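Putative fimbrial subunit (Corynebacterium diphtheriae, PDB 4HSQ) serves as the major pilin SpaD, a cell-adhesion protein whose subunits probably form the pilus shaft; this piece comprises its second and third domains. Local coordinates at residues A29-K34 and V95-K100; K36-F41 and N127-D132; K49-Q54 and V107-V112; N114-K119 and V143-K148. One frame throughout, in Å; residues are numbered along the deposited sequence.

Interaction 1: residues A29-K34 and V95-K100; sequences APTWGK and VKSGDK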
loop_
_atom_site.group_PDB
_atom_site.type_symbol
_atom_site.label_atom_id
_atom_site.label_comp_id
_atom_site.label_asym_id
_atom_site.label_seq_id
_atom_site.Cartn_x
_atom_site.Cartn_y
_atom_site.Cartn_z
ATOM N N ALA A 29 23.493 8.081 -13.519
ATOM C CA ALA A 29 24.645 7.241 -13.732
ATOM C C ALA A 29 25.874 8.162 -13.675
ATOM O O ALA A 29 25.722 9.376 -13.908
ATOM C CB ALA A 29 24.548 6.557 -15.087
ATOM N N PRO A 30 27.088 7.658 -13.357
ATOM C CA PRO A 30 28.256 8.548 -13.420
ATOM C C PRO A 30 28.574 8.926 -14.884
ATOM O O PRO A 30 27.895 8.470 -15.825
ATOM C CB PRO A 30 29.365 7.702 -12.779
ATOM C CG PRO A 30 28.985 6.282 -13.131
ATOM C CD PRO A 30 27.480 6.261 -13.057
ATOM N N THR A 31 29.595 9.768 -15.084
ATOM C CA THR A 31 30.043 10.164 -16.419
ATOM C C THR A 31 31.393 9.501 -16.722
ATOM O O THR A 31 32.144 9.197 -15.802
ATOM C CB THR A 31 30.128 11.694 -16.557
ATOM O OG1 THR A 31 31.012 12.197 -15.555
ATOM C CG2 THR A 31 28.747 12.388 -16.485
ATOM N N TRP A 32 31.690 9.271 -18.012
ATOM C CA TRP A 32 32.947 8.652 -18.448
ATOM C C TRP A 32 33.223 8.964 -19.909
ATOM O O TRP A 32 32.283 9.180 -20.699
ATOM C CB TRP A 32 32.958 7.119 -18.209
ATOM C CG TRP A 32 31.957 6.353 -19.018
ATOM C CD1 TRP A 32 32.148 5.788 -20.245
ATOM C CD2 TRP A 32 30.602 6.065 -18.649
ATOM N NE1 TRP A 32 31.006 5.145 -20.658
ATOM C CE2 TRP A 32 30.030 5.317 -19.706
ATOM C CE3 TRP A 32 29.812 6.372 -17.531
ATOM C CZ2 TRP A 32 28.712 4.854 -19.666
ATOM C CZ3 TRP A 32 28.504 5.908 -17.494
ATOM C CH2 TRP A 32 27.969 5.160 -18.552
ATOM N N GLY A 33 34.521 8.958 -20.247
ATOM C CA GLY A 33 35.012 9.238 -21.584
ATOM C C GLY A 33 34.817 8.061 -22.513
ATOM O O GLY A 33 34.440 6.969 -22.069
ATOM N N LYS A 34 35.119 8.262 -23.797
ATOM C CA LYS A 34 34.990 7.237 -24.842
ATOM C C LYS A 34 35.933 6.039 -24.627
ATOM O O LYS A 34 35.684 4.960 -25.175
ATOM C CB LYS A 34 35.264 7.858 -26.220
ATOM C CG LYS A 34 34.087 8.591 -26.856
ATOM C CD LYS A 34 33.153 7.644 -27.618
ATOM C CE LYS A 34 32.092 8.370 -28.416
ATOM N NZ LYS A 34 31.115 9.086 -27.549
ATOM N N VAL A 95 24.071 1.782 -21.430
ATOM C CA VAL A 95 24.088 2.971 -20.565
ATOM C C VAL A 95 25.024 4.018 -21.148
ATOM O O VAL A 95 26.180 3.715 -21.428
ATOM C CB VAL A 95 24.439 2.650 -19.085
ATOM C CG1 VAL A 95 24.322 3.902 -18.200
ATOM C CG2 VAL A 95 23.546 1.528 -18.545
ATOM N N LYS A 96 24.513 5.247 -21.331
ATOM C CA LYS A 96 25.312 6.363 -21.856
ATOM C C LYS A 96 25.769 7.216 -20.684
ATOM O O LYS A 96 25.084 7.279 -19.672
ATOM C CB LYS A 96 24.548 7.204 -22.904
ATOM C CG LYS A 96 23.810 6.414 -24.007
ATOM C CD LYS A 96 24.724 5.870 -25.106
ATOM C CE LYS A 96 24.081 4.746 -25.894
ATOM N NZ LYS A 96 24.762 3.439 -25.659
ATOM N N SER A 97 26.950 7.826 -20.798
ATOM C CA SER A 97 27.554 8.675 -19.761
ATOM C C SER A 97 26.553 9.687 -19.186
ATOM O O SER A 97 25.874 10.384 -19.943
ATOM C CB SER A 97 28.773 9.400 -20.325
ATOM O OG SER A 97 29.169 10.451 -19.466
ATOM N N GLY A 98 26.416 9.680 -17.861
ATOM C CA GLY A 98 25.505 10.558 -17.124
ATOM C C GLY A 98 24.011 10.304 -17.293
ATOM O O GLY A 98 23.204 11.145 -16.895
ATOM N N ASP A 99 23.621 9.169 -17.890
ATOM C CA ASP A 99 22.203 8.820 -18.103
ATOM C C ASP A 99 21.387 8.821 -16.815
ATOM O O ASP A 99 21.878 8.407 -15.776
ATOM C CB ASP A 99 22.075 7.421 -18.708
ATOM C CG ASP A 99 21.932 7.379 -20.209
ATOM O OD1 ASP A 99 21.799 8.469 -20.827
ATOM O OD2 ASP A 99 21.914 6.258 -20.770
ATOM N N LYS A 100 20.130 9.245 -16.907
ATOM C CA LYS A 100 19.221 9.150 -15.787
ATOM C C LYS A 100 18.708 7.709 -15.769
ATOM O O LYS A 100 18.087 7.259 -16.743
ATOM C CB LYS A 100 18.083 10.171 -15.889
ATOM C CG LYS A 100 16.971 10.020 -14.818
ATOM C CD LYS A 100 17.434 10.159 -13.362
ATOM C CE LYS A 100 17.551 11.595 -12.895
ATOM N NZ LYS A 100 18.044 11.680 -11.494
#
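The indole of Trp32 lies against the 95-100 loop with one face over Ser97, whose CA sits 3.7 Å from the centroid of the six-membered ring of Trp32, close to the ring normal, in a CH-pi contact. At the edge of the same ring, in its plane, the carbonyl oxygen of Val95 meets CZ2 of Trp32 at 3.3 Å. CG of Trp32 stands between its backbone N and carbonyl carbon (chi1 65°), and this folds the indole back alongside the loop. The tip of the ring, CH2, then reaches CG1 of Val95, which also packs on CB of Ala29.

Three hydrogen bonds fix the two backbones. Ala29 N gives a nearly straight bond of 2.8 Å to Asp99 O, almost along the C=O axis, while Gly98 N reaches Pro30 O at 2.8 Å from above the carbonyl plane. The third uses a side chain: OG of Ser97, anti to its backbone N (chi1 166°), accepts from Trp32 N at 3.1 Å. Ser97 touches Trp32 twice, its CA under the ring and its hydroxyl at the backbone. Lys96 N donates to Asp99 OD2 at 2.8 Å from above the carboxylate plane, spanning the turn that Asp99 N closes on Lys96 O. Pro129 and Leu38 also pack against the indole.

Lys96 to Asp99 form a type II beta turn, with Gly98 at the third position and its phi positive (69°), as is classic. Clasped by the 29-34 loop, the turn leads into strand 100-109 at one end of the D2 beta-sandwich, probably of the CnaA type.

Interaction 2: residues K36-F41 and N127-D132; sequences KKLTAF and NNPNTD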
loop_
_atom_site.group_PDB
_atom_site.type_symbol
_atom_site.label_atom_id
_atom_site.label_comp_id
_atom_site.label_asym_id
_atom_site.label_seq_id
_atom_site.Cartn_x
_atom_site.Cartn_y
_atom_site.Cartn_z
ATOM N N LYS A 36 36.491 4.536 -21.744
ATOM C CA LYS A 36 36.014 3.760 -20.599
ATOM C C LYS A 36 34.609 3.226 -20.821
ATOM O O LYS A 36 33.953 3.543 -21.815
ATOM C CB LYS A 36 36.023 4.636 -19.336
ATOM C CG LYS A 36 37.416 4.889 -18.784
ATOM C CD LYS A 36 37.458 6.131 -17.914
ATOM C CE LYS A 36 38.876 6.521 -17.571
ATOM N NZ LYS A 36 39.539 5.523 -16.684
ATOM N N LYS A 37 34.145 2.416 -19.869
ATOM C CA LYS A 37 32.787 1.897 -19.866
ATOM C C LYS A 37 32.359 1.737 -18.418
ATOM O O LYS A 37 33.204 1.674 -17.528
ATOM C CB LYS A 37 32.653 0.575 -20.669
ATOM C CG LYS A 37 33.571 -0.568 -20.218
ATOM C CD LYS A 37 33.334 -1.849 -21.044
ATOM C CE LYS A 37 34.291 -2.966 -20.708
ATOM N NZ LYS A 37 34.070 -3.526 -19.351
ATOM N N LEU A 38 31.051 1.728 -18.186
ATOM C CA LEU A 38 30.467 1.485 -16.873
ATOM C C LEU A 38 30.612 -0.003 -16.652
ATOM O O LEU A 38 30.171 -0.773 -17.506
ATOM C CB LEU A 38 29.009 1.961 -16.874
ATOM C CG LEU A 38 28.210 1.851 -15.597
ATOM C CD1 LEU A 38 28.800 2.704 -14.465
ATOM C CD2 LEU A 38 26.745 2.214 -15.857
ATOM N N THR A 39 31.322 -0.411 -15.587
ATOM C CA THR A 39 31.614 -1.830 -15.356
ATOM C C THR A 39 30.652 -2.485 -14.359
ATOM O O THR A 39 30.578 -3.710 -14.321
ATOM C CB THR A 39 33.071 -2.037 -14.908
ATOM O OG1 THR A 39 33.277 -1.429 -13.629
ATOM C CG2 THR A 39 34.092 -1.537 -15.951
ATOM N N ALA A 40 29.935 -1.686 -13.549
ATOM C CA ALA A 40 28.951 -2.215 -12.599
ATOM C C ALA A 40 27.941 -1.155 -12.226
ATOM O O ALA A 40 28.287 0.000 -12.022
ATOM C CB ALA A 40 29.633 -2.754 -11.342
ATOM N N PHE A 41 26.675 -1.550 -12.148
ATOM C CA PHE A 41 25.579 -0.689 -11.720
ATOM C C PHE A 41 24.465 -1.570 -11.206
ATOM O O PHE A 41 24.050 -2.487 -11.913
ATOM C CB PHE A 41 25.058 0.201 -12.870
ATOM C CG PHE A 41 24.154 1.313 -12.396
ATOM C CD1 PHE A 41 22.821 1.066 -12.085
ATOM C CD2 PHE A 41 24.642 2.600 -12.222
ATOM C CE1 PHE A 41 21.997 2.083 -11.603
ATOM C CE2 PHE A 41 23.816 3.620 -11.739
ATOM C CZ PHE A 41 22.498 3.353 -11.437
ATOM N N ASN A 127 30.313 1.221 -9.934
ATOM C CA ASN A 127 31.745 1.481 -10.020
ATOM C C ASN A 127 31.922 2.765 -10.803
ATOM O O ASN A 127 31.353 2.896 -11.884
ATOM C CB ASN A 127 32.483 0.316 -10.700
ATOM C CG ASN A 127 32.576 -0.951 -9.870
ATOM O OD1 ASN A 127 32.340 -0.962 -8.659
ATOM N ND2 ASN A 127 32.940 -2.053 -10.512
ATOM N N ASN A 128 32.627 3.744 -10.231
ATOM C CA ASN A 128 32.915 4.998 -10.941
ATOM C C ASN A 128 34.006 4.683 -11.975
ATOM O O ASN A 128 35.101 4.287 -11.578
ATOM C CB ASN A 128 33.343 6.093 -9.960
ATOM C CG ASN A 128 33.399 7.459 -10.600
ATOM O OD1 ASN A 128 34.027 7.657 -11.634
ATOM N ND2 ASN A 128 32.708 8.422 -10.021
ATOM N N PRO A 129 33.738 4.783 -13.288
ATOM C CA PRO A 129 34.761 4.392 -14.275
ATOM C C PRO A 129 36.023 5.251 -14.278
ATOM O O PRO A 129 37.042 4.819 -14.808
ATOM C CB PRO A 129 34.040 4.530 -15.622
ATOM C CG PRO A 129 32.594 4.625 -15.308
ATOM C CD PRO A 129 32.493 5.230 -13.950
ATOM N N ASN A 130 35.954 6.455 -13.710
ATOM C CA ASN A 130 37.081 7.377 -13.697
ATOM C C ASN A 130 38.105 6.993 -12.627
ATOM O O ASN A 130 39.299 7.216 -12.833
ATOM C CB ASN A 130 36.593 8.807 -13.477
ATOM C CG ASN A 130 35.521 9.248 -14.442
ATOM O OD1 ASN A 130 35.802 9.624 -15.580
ATOM N ND2 ASN A 130 34.264 9.238 -13.999
ATOM N N THR A 131 37.652 6.381 -11.510
ATOM C CA THR A 131 38.503 6.026 -10.364
ATOM C C THR A 131 38.492 4.525 -10.000
ATOM O O THR A 131 39.317 4.087 -9.190
ATOM C CB THR A 131 38.027 6.821 -9.141
ATOM O OG1 THR A 131 36.739 6.339 -8.763
ATOM C CG2 THR A 131 37.953 8.336 -9.398
ATOM N N ASP A 132 37.513 3.759 -10.537
ATOM C CA ASP A 132 37.269 2.323 -10.275
ATOM C C ASP A 132 36.831 2.086 -8.812
ATOM O O ASP A 132 36.815 0.946 -8.347
ATOM C CB ASP A 132 38.476 1.432 -10.659
ATOM C CG ASP A 132 38.661 1.252 -12.154
ATOM O OD1 ASP A 132 37.714 0.768 -12.818
ATOM O OD2 ASP A 132 39.766 1.551 -12.657
HETATM O O HOH W 1 40.525 8.038 -15.092
HETATM O O HOH W 2 32.587 1.522 -14.009
HETATM O O HOH W 3 35.159 0.917 -13.458
#
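Lys36 lays its aliphatic chain past the carbonyl of Pro129. The chain bends at its last torsion (chi4 -67°), and NZ of Lys36 donates to Pro129 O at 3.2 Å, in the carbonyl plane. A water that accepts from the same ammonium donates to Asn130 O, so the lysine holds Pro129 O directly and Asn130 O through water. The carbonyl oxygen of Lys37 comes within 3.5 Å of CB of Pro129. Leu38, with CG anti to its backbone N, sends CD1 to within 3.6 Å of Asn127 O, and CD1 of Leu38 lies 4.3 Å from CG of Pro129; Trp32 and Leu92 pack on the same leucine.

At Thr39 the contact becomes polar again. Its OG1 accepts from Asn127 ND2 at 3.2 Å, the hydroxyl lying in the amide plane, and the two side chains cross at about a right angle. A second water bridges Thr39 N to Asn127 O, and a third links Thr39 OG1 with Asp132 OD1. At Ala40, CB touches Asn127 ND2 at 3.5 Å, and the carbonyl oxygen of Ala40 takes Asn127 N at 3.2 Å from above the carbonyl plane.

Within 127-132, OD1 of Asn128 accepts from both N and ND2 of Asn130, this ND2 also donating to Thr31 O. The bond from the backbone N makes an Asx turn in the connection between strands 117-127 and 134-138 at one end of the beta-sandwich.

Interaction 3: residues K49-Q54 and V107-V112; sequences KRLDFQ and VKRKEV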
loop_
_atom_site.group_PDB
_atom_site.type_symbol
_atom_site.label_atom_id
_atom_site.label_comp_id
_atom_site.label_asym_id
_atom_site.label_seq_id
_atom_site.Cartn_x
_atom_site.Cartn_y
_atom_site.Cartn_z
ATOM N N LYS A 49 9.140 -6.358 5.410
ATOM C CA LYS A 49 8.725 -7.761 5.474
ATOM C C LYS A 49 7.229 -7.978 5.163
ATOM O O LYS A 49 6.855 -9.073 4.765
ATOM C CB LYS A 49 9.088 -8.375 6.834
ATOM C CG LYS A 49 10.613 -8.491 7.093
ATOM C CD LYS A 49 11.402 -9.416 6.136
ATOM C CE LYS A 49 11.487 -10.850 6.604
ATOM N NZ LYS A 49 12.240 -11.701 5.644
ATOM N N ARG A 50 6.402 -6.930 5.250
ATOM C CA ARG A 50 4.978 -7.020 4.923
ATOM C C ARG A 50 4.757 -6.935 3.405
ATOM O O ARG A 50 3.637 -7.087 2.937
ATOM C CB ARG A 50 4.200 -5.901 5.657
ATOM C CG ARG A 50 4.217 -6.122 7.179
ATOM C CD ARG A 50 3.720 -4.880 7.907
ATOM N NE ARG A 50 4.703 -3.790 7.799
ATOM C CZ ARG A 50 4.570 -2.603 8.373
ATOM N NH1 ARG A 50 3.483 -2.318 9.071
ATOM N NH2 ARG A 50 5.500 -1.667 8.203
ATOM N N LEU A 51 5.820 -6.687 2.626
ATOM C CA LEU A 51 5.636 -6.612 1.173
ATOM C C LEU A 51 5.992 -7.892 0.515
ATOM O O LEU A 51 6.936 -8.542 0.937
ATOM C CB LEU A 51 6.507 -5.517 0.568
ATOM C CG LEU A 51 6.224 -4.069 1.014
ATOM C CD1 LEU A 51 7.256 -3.125 0.408
ATOM C CD2 LEU A 51 4.767 -3.660 0.677
ATOM N N ASP A 52 5.243 -8.241 -0.554
ATOM C CA ASP A 52 5.539 -9.336 -1.469
ATOM C C ASP A 52 5.934 -8.709 -2.761
ATOM O O ASP A 52 5.076 -8.091 -3.428
ATOM C CB ASP A 52 4.316 -10.245 -1.710
ATOM C CG ASP A 52 3.987 -11.197 -0.587
ATOM O OD1 ASP A 52 4.928 -11.638 0.120
ATOM O OD2 ASP A 52 2.802 -11.568 -0.461
ATOM N N PHE A 53 7.206 -8.848 -3.141
ATOM C CA PHE A 53 7.670 -8.344 -4.428
ATOM C C PHE A 53 6.922 -9.089 -5.549
ATOM O O PHE A 53 6.771 -10.306 -5.457
ATOM C CB PHE A 53 9.203 -8.577 -4.544
ATOM C CG PHE A 53 9.747 -8.360 -5.927
ATOM C CD1 PHE A 53 9.908 -7.075 -6.437
ATOM C CD2 PHE A 53 10.092 -9.441 -6.733
ATOM C CE1 PHE A 53 10.391 -6.873 -7.736
ATOM C CE2 PHE A 53 10.604 -9.240 -8.020
ATOM C CZ PHE A 53 10.752 -7.955 -8.513
ATOM N N GLN A 54 6.450 -8.380 -6.573
ATOM C CA GLN A 54 5.736 -8.965 -7.715
ATOM C C GLN A 54 6.668 -9.106 -8.916
ATOM O O GLN A 54 6.955 -10.225 -9.354
ATOM C CB GLN A 54 4.513 -8.109 -8.114
ATOM C CG GLN A 54 3.511 -7.861 -6.970
ATOM C CD GLN A 54 2.974 -9.140 -6.390
ATOM O OE1 GLN A 54 3.234 -9.513 -5.236
ATOM N NE2 GLN A 54 2.233 -9.838 -7.171
ATOM N N VAL A 107 4.868 -4.204 -6.028
ATOM C CA VAL A 107 4.726 -4.928 -4.758
ATOM C C VAL A 107 3.261 -5.027 -4.376
ATOM O O VAL A 107 2.414 -4.285 -4.918
ATOM C CB VAL A 107 5.534 -4.218 -3.603
ATOM C CG1 VAL A 107 7.046 -4.256 -3.851
ATOM C CG2 VAL A 107 5.049 -2.782 -3.354
ATOM N N LYS A 108 2.973 -5.863 -3.376
ATOM C CA LYS A 108 1.673 -5.949 -2.710
ATOM C C LYS A 108 1.938 -5.951 -1.235
ATOM O O LYS A 108 2.800 -6.705 -0.782
ATOM C CB LYS A 108 0.850 -7.200 -3.080
ATOM C CG LYS A 108 0.354 -7.187 -4.538
ATOM C CD LYS A 108 -0.402 -8.480 -4.895
ATOM C CE LYS A 108 -0.787 -8.451 -6.369
ATOM N NZ LYS A 108 -1.492 -9.699 -6.796
ATOM N N ARG A 109 1.176 -5.164 -0.480
ATOM C CA ARG A 109 1.303 -5.182 0.978
ATOM C C ARG A 109 0.386 -6.288 1.489
ATOM O O ARG A 109 -0.814 -6.241 1.232
ATOM C CB ARG A 109 0.957 -3.819 1.577
ATOM C CG ARG A 109 1.176 -3.783 3.081
ATOM C CD ARG A 109 0.826 -2.407 3.572
ATOM N NE ARG A 109 0.917 -2.287 5.021
ATOM C CZ ARG A 109 1.064 -1.122 5.636
ATOM N NH1 ARG A 109 1.148 -0.005 4.931
ATOM N NH2 ARG A 109 1.155 -1.069 6.960
ATOM N N LYS A 110 0.946 -7.293 2.194
ATOM C CA LYS A 110 0.181 -8.475 2.619
ATOM C C LYS A 110 -0.750 -8.208 3.769
ATOM O O LYS A 110 -1.717 -8.949 3.968
ATOM C CB LYS A 110 1.131 -9.610 3.101
ATOM C CG LYS A 110 2.165 -10.082 2.136
ATOM C CD LYS A 110 2.996 -11.186 2.797
ATOM C CE LYS A 110 4.312 -10.674 3.310
ATOM N NZ LYS A 110 5.120 -11.759 3.924
ATOM N N GLU A 111 -0.391 -7.236 4.607
ATOM C CA GLU A 111 -1.153 -6.922 5.809
ATOM C C GLU A 111 -0.767 -5.587 6.360
ATOM O O GLU A 111 0.291 -5.061 6.016
ATOM C CB GLU A 111 -0.845 -7.991 6.900
ATOM C CG GLU A 111 0.612 -8.033 7.325
ATOM C CD GLU A 111 0.930 -8.972 8.471
ATOM O OE1 GLU A 111 0.036 -9.236 9.311
ATOM O OE2 GLU A 111 2.105 -9.396 8.558
ATOM N N VAL A 112 -1.596 -5.055 7.254
ATOM C CA VAL A 112 -1.265 -3.816 7.942
ATOM C C VAL A 112 -0.066 -4.081 8.868
ATOM O O VAL A 112 0.898 -3.328 8.864
ATOM C CB VAL A 112 -2.511 -3.296 8.704
ATOM C CG1 VAL A 112 -2.148 -2.193 9.709
ATOM C CG2 VAL A 112 -3.576 -2.819 7.723
HETATM O O HOH W 4 7.331 -10.937 2.084
#
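Antiparallel strand pairing joins the start of strand 51-61 to the end of strand 100-109, near the junction of the two pilin domains. Lys108 and Asp52 form a hydrogen-bonded pair: Asp52 N meets Lys108 O at 2.9 Å, nearly along the C=O axis, and Lys108 N returns a bond to Asp52 O at 3.1 Å. Beyond the strands, Lys110 N prolongs the pairing with an almost straight 2.8 Å bond to Arg50 O. On the face holding Leu51, Phe53, Val107 and Arg109, CD2 of Leu51 rests 3.9 Å from CB of Arg109 and also packs on Val107, beside Tyr21 and Tyr23.

These are neighbouring inner strands of the five-stranded sheet in the beta-sandwich of D2. Where the sheet ends, two arginines run side by side. Arg109, extended to NE, binds Glu111 O and Val112 O in its guanidinium plane; Arg50, bent at chi3 (-70°), brings NH1 to Val112 O at 2.8 Å. One carbonyl is gripped by two cations, with Arg50 NH1 and Arg109 NH2 3.4 Å apart and their planes 64° apart. The repulsion expected there is probably eased by the salt bridge of Arg50 with Asp48. The chain of Lys110 crosses the Asp52 carboxylate; its NZ forms a long salt bridge of 3.8 Å to Asp52 OD1, and a water accepting from NZ of Lys110 lies within hydrogen-bonding distance of Leu51 O and Asp52 OD1.

Interaction 4: residues N114-K119 and V143-K148; sequences NTTELK and VTYHGK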
loop_
_atom_site.group_PDB
_atom_site.type_symbol
_atom_site.label_atom_id
_atom_site.label_comp_id
_atom_site.label_asym_id
_atom_site.label_seq_id
_atom_site.Cartn_x
_atom_site.Cartn_y
_atom_site.Cartn_z
ATOM N N ASN A 114 2.051 -4.265 12.422
ATOM C CA ASN A 114 2.086 -3.575 13.723
ATOM C C ASN A 114 2.208 -2.057 13.677
ATOM O O ASN A 114 2.126 -1.416 14.726
ATOM C CB ASN A 114 3.172 -4.194 14.602
ATOM C CG ASN A 114 2.819 -5.603 15.067
ATOM O OD1 ASN A 114 1.650 -6.011 15.132
ATOM N ND2 ASN A 114 3.826 -6.378 15.424
ATOM N N THR A 115 2.311 -1.460 12.469
ATOM C CA THR A 115 2.300 -0.002 12.313
ATOM C C THR A 115 1.474 0.293 11.076
ATOM O O THR A 115 1.524 -0.481 10.109
ATOM C CB THR A 115 3.737 0.604 12.183
ATOM O OG1 THR A 115 4.395 0.040 11.039
ATOM C CG2 THR A 115 4.597 0.443 13.464
ATOM N N THR A 116 0.823 1.444 11.041
ATOM C CA THR A 116 0.133 1.822 9.805
ATOM C C THR A 116 1.184 2.168 8.768
ATOM O O THR A 116 1.008 1.827 7.604
ATOM C CB THR A 116 -0.826 2.993 10.032
ATOM O OG1 THR A 116 -0.080 4.098 10.552
ATOM C CG2 THR A 116 -1.978 2.632 10.985
ATOM N N GLU A 117 2.318 2.795 9.198
ATOM C CA GLU A 117 3.361 3.172 8.241
ATOM C C GLU A 117 4.148 1.987 7.714
ATOM O O GLU A 117 4.408 1.039 8.436
ATOM C CB GLU A 117 4.350 4.207 8.819
ATOM C CG GLU A 117 5.302 3.685 9.885
ATOM C CD GLU A 117 6.387 4.651 10.313
ATOM O OE1 GLU A 117 6.415 5.797 9.811
ATOM O OE2 GLU A 117 7.214 4.258 11.165
ATOM N N LEU A 118 4.519 2.062 6.438
ATOM C CA LEU A 118 5.406 1.091 5.808
ATOM C C LEU A 118 6.370 1.936 5.000
ATOM O O LEU A 118 5.963 2.614 4.053
ATOM C CB LEU A 118 4.624 0.058 4.954
ATOM C CG LEU A 118 5.449 -1.090 4.350
ATOM C CD1 LEU A 118 4.555 -2.311 4.088
ATOM C CD2 LEU A 118 6.130 -0.641 3.042
ATOM N N LYS A 119 7.632 1.936 5.415
ATOM C CA LYS A 119 8.659 2.760 4.795
ATOM C C LYS A 119 9.434 2.030 3.734
ATOM O O LYS A 119 9.589 0.819 3.796
ATOM C CB LYS A 119 9.638 3.271 5.872
ATOM C CG LYS A 119 8.902 4.101 6.947
ATOM C CD LYS A 119 9.830 4.648 8.041
ATOM C CE LYS A 119 10.374 3.589 8.945
ATOM N NZ LYS A 119 10.894 4.181 10.210
ATOM N N VAL A 143 6.877 6.736 2.428
ATOM C CA VAL A 143 6.044 6.012 3.374
ATOM C C VAL A 143 4.678 5.779 2.754
ATOM O O VAL A 143 4.145 6.653 2.070
ATOM C CB VAL A 143 5.946 6.780 4.734
ATOM C CG1 VAL A 143 5.299 5.922 5.806
ATOM C CG2 VAL A 143 7.320 7.262 5.218
ATOM N N THR A 144 4.102 4.618 3.066
ATOM C CA THR A 144 2.752 4.195 2.653
ATOM C C THR A 144 2.021 3.787 3.909
ATOM O O THR A 144 2.547 2.976 4.674
ATOM C CB THR A 144 2.858 3.023 1.661
ATOM O OG1 THR A 144 3.635 3.453 0.537
ATOM C CG2 THR A 144 1.492 2.530 1.203
ATOM N N TYR A 145 0.785 4.260 4.086
ATOM C CA TYR A 145 0.016 3.946 5.289
ATOM C C TYR A 145 -1.247 3.167 4.999
ATOM O O TYR A 145 -2.035 3.548 4.127
ATOM C CB TYR A 145 -0.410 5.228 6.014
ATOM C CG TYR A 145 0.706 6.099 6.528
ATOM C CD1 TYR A 145 1.140 6.006 7.852
ATOM C CD2 TYR A 145 1.330 7.027 5.700
ATOM C CE1 TYR A 145 2.127 6.869 8.354
ATOM C CE2 TYR A 145 2.304 7.904 6.196
ATOM C CZ TYR A 145 2.711 7.803 7.516
ATOM O OH TYR A 145 3.689 8.644 7.983
ATOM N N HIS A 146 -1.468 2.119 5.782
ATOM C CA HIS A 146 -2.680 1.297 5.720
ATOM C C HIS A 146 -3.150 1.055 7.107
ATOM O O HIS A 146 -2.320 0.929 7.996
ATOM C CB HIS A 146 -2.449 -0.050 5.003
ATOM C CG HIS A 146 -2.256 0.060 3.513
ATOM N ND1 HIS A 146 -1.032 0.399 2.972
ATOM C CD2 HIS A 146 -3.139 -0.157 2.502
ATOM C CE1 HIS A 146 -1.203 0.391 1.659
ATOM N NE2 HIS A 146 -2.458 0.063 1.332
ATOM N N GLY A 147 -4.452 0.874 7.287
ATOM C CA GLY A 147 -4.982 0.577 8.613
ATOM C C GLY A 147 -6.042 -0.486 8.544
ATOM O O GLY A 147 -6.533 -0.824 7.460
ATOM N N LYS A 148 -6.366 -1.047 9.687
ATOM C CA LYS A 148 -7.444 -2.043 9.753
ATOM C C LYS A 148 -8.774 -1.367 10.039
ATOM O O LYS A 148 -8.825 -0.382 10.765
ATOM C CB LYS A 148 -7.151 -3.063 10.843
ATOM C CG LYS A 148 -5.919 -3.878 10.524
ATOM C CD LYS A 148 -5.879 -5.130 11.406
ATOM C CE LYS A 148 -4.587 -5.258 12.156
ATOM N NZ LYS A 148 -4.668 -6.351 13.161
HETATM O O HOH W 5 4.859 7.914 10.213
HETATM O O HOH W 6 6.235 2.947 1.164
#
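The backbones of 114-119 and 143-148 run antiparallel; the axes of strand segments 117-119 and 143-148 come within 4.5 Å, with 152° between their directions. Leu118 and Thr144 are a hydrogen-bonded pair: Leu118 N reaches Thr144 O at 2.8 Å through a bent bond (131° at the hydrogen), and Thr144 N answers to Leu118 O at 2.9 Å, both donors in the carbonyl plane. Ahead of the strand, His146 N donates to Thr116 O at 3.1 Å from above the carbonyl plane, and Arg109 NH2 supplies that oxygen with a second donor.

Strand 142-155 continues from the D2 sandwich into the following domain, of the prealbumin-like family, where it pairs with strands 199-206 and 264-271. Here one beta-sandwich passes into the next, with the side chain of Thr116 about 8 Å from the bound calcium ion.

On the face that holds Glu117, Lys119, Val143 and Tyr145, the tyrosine ring is flanked by side chains. Its CG is anti to the carbonyl carbon (chi1 -62°), which lays the ring beside the neighbouring strand: OG1 of Thr116 sits in the ring plane, 3.5 Å from CD1 of Tyr145, while CG1 of Val143 stands over one face near the rim. CB of Glu117 touches tyrosine and valine alike, 3.5 Å from CE1 of Tyr145 and 3.6 Å from CG1 of Val143. A water donates to Glu117 OE1 and bonds to the Tyr145 hydroxyl. Arg248 adds a cation-pi contact to this ring. Beside Leu118 and Thr144, whose side chains share the other face, a water donates to Leu118 O and Thr144 OG1, which Asp12 also binds.

How the interactions relate
The four contacts mark the two ends of one elongated beta-sandwich. Interactions 1 and 2, with centres 9 Å apart, share a loop between strands 20-28 and 41-46 and touch through packing among Pro30, Trp32, Val95, Leu38 and Pro129. Interactions 3 and 4 lie at the other end, 11 Å apart between centres and about 34 to 38 Å from the first pair, joined by arginines of interaction 3 and backbone carbonyls of interaction 4. Along the chain, interactions 1 and 2 interleave, interaction 3 is nested within interaction 2, and interaction 4 opens after interaction 3 closes. One pair lies among the loops far from the calcium ion, the other at the junction with the calcium-binding domain.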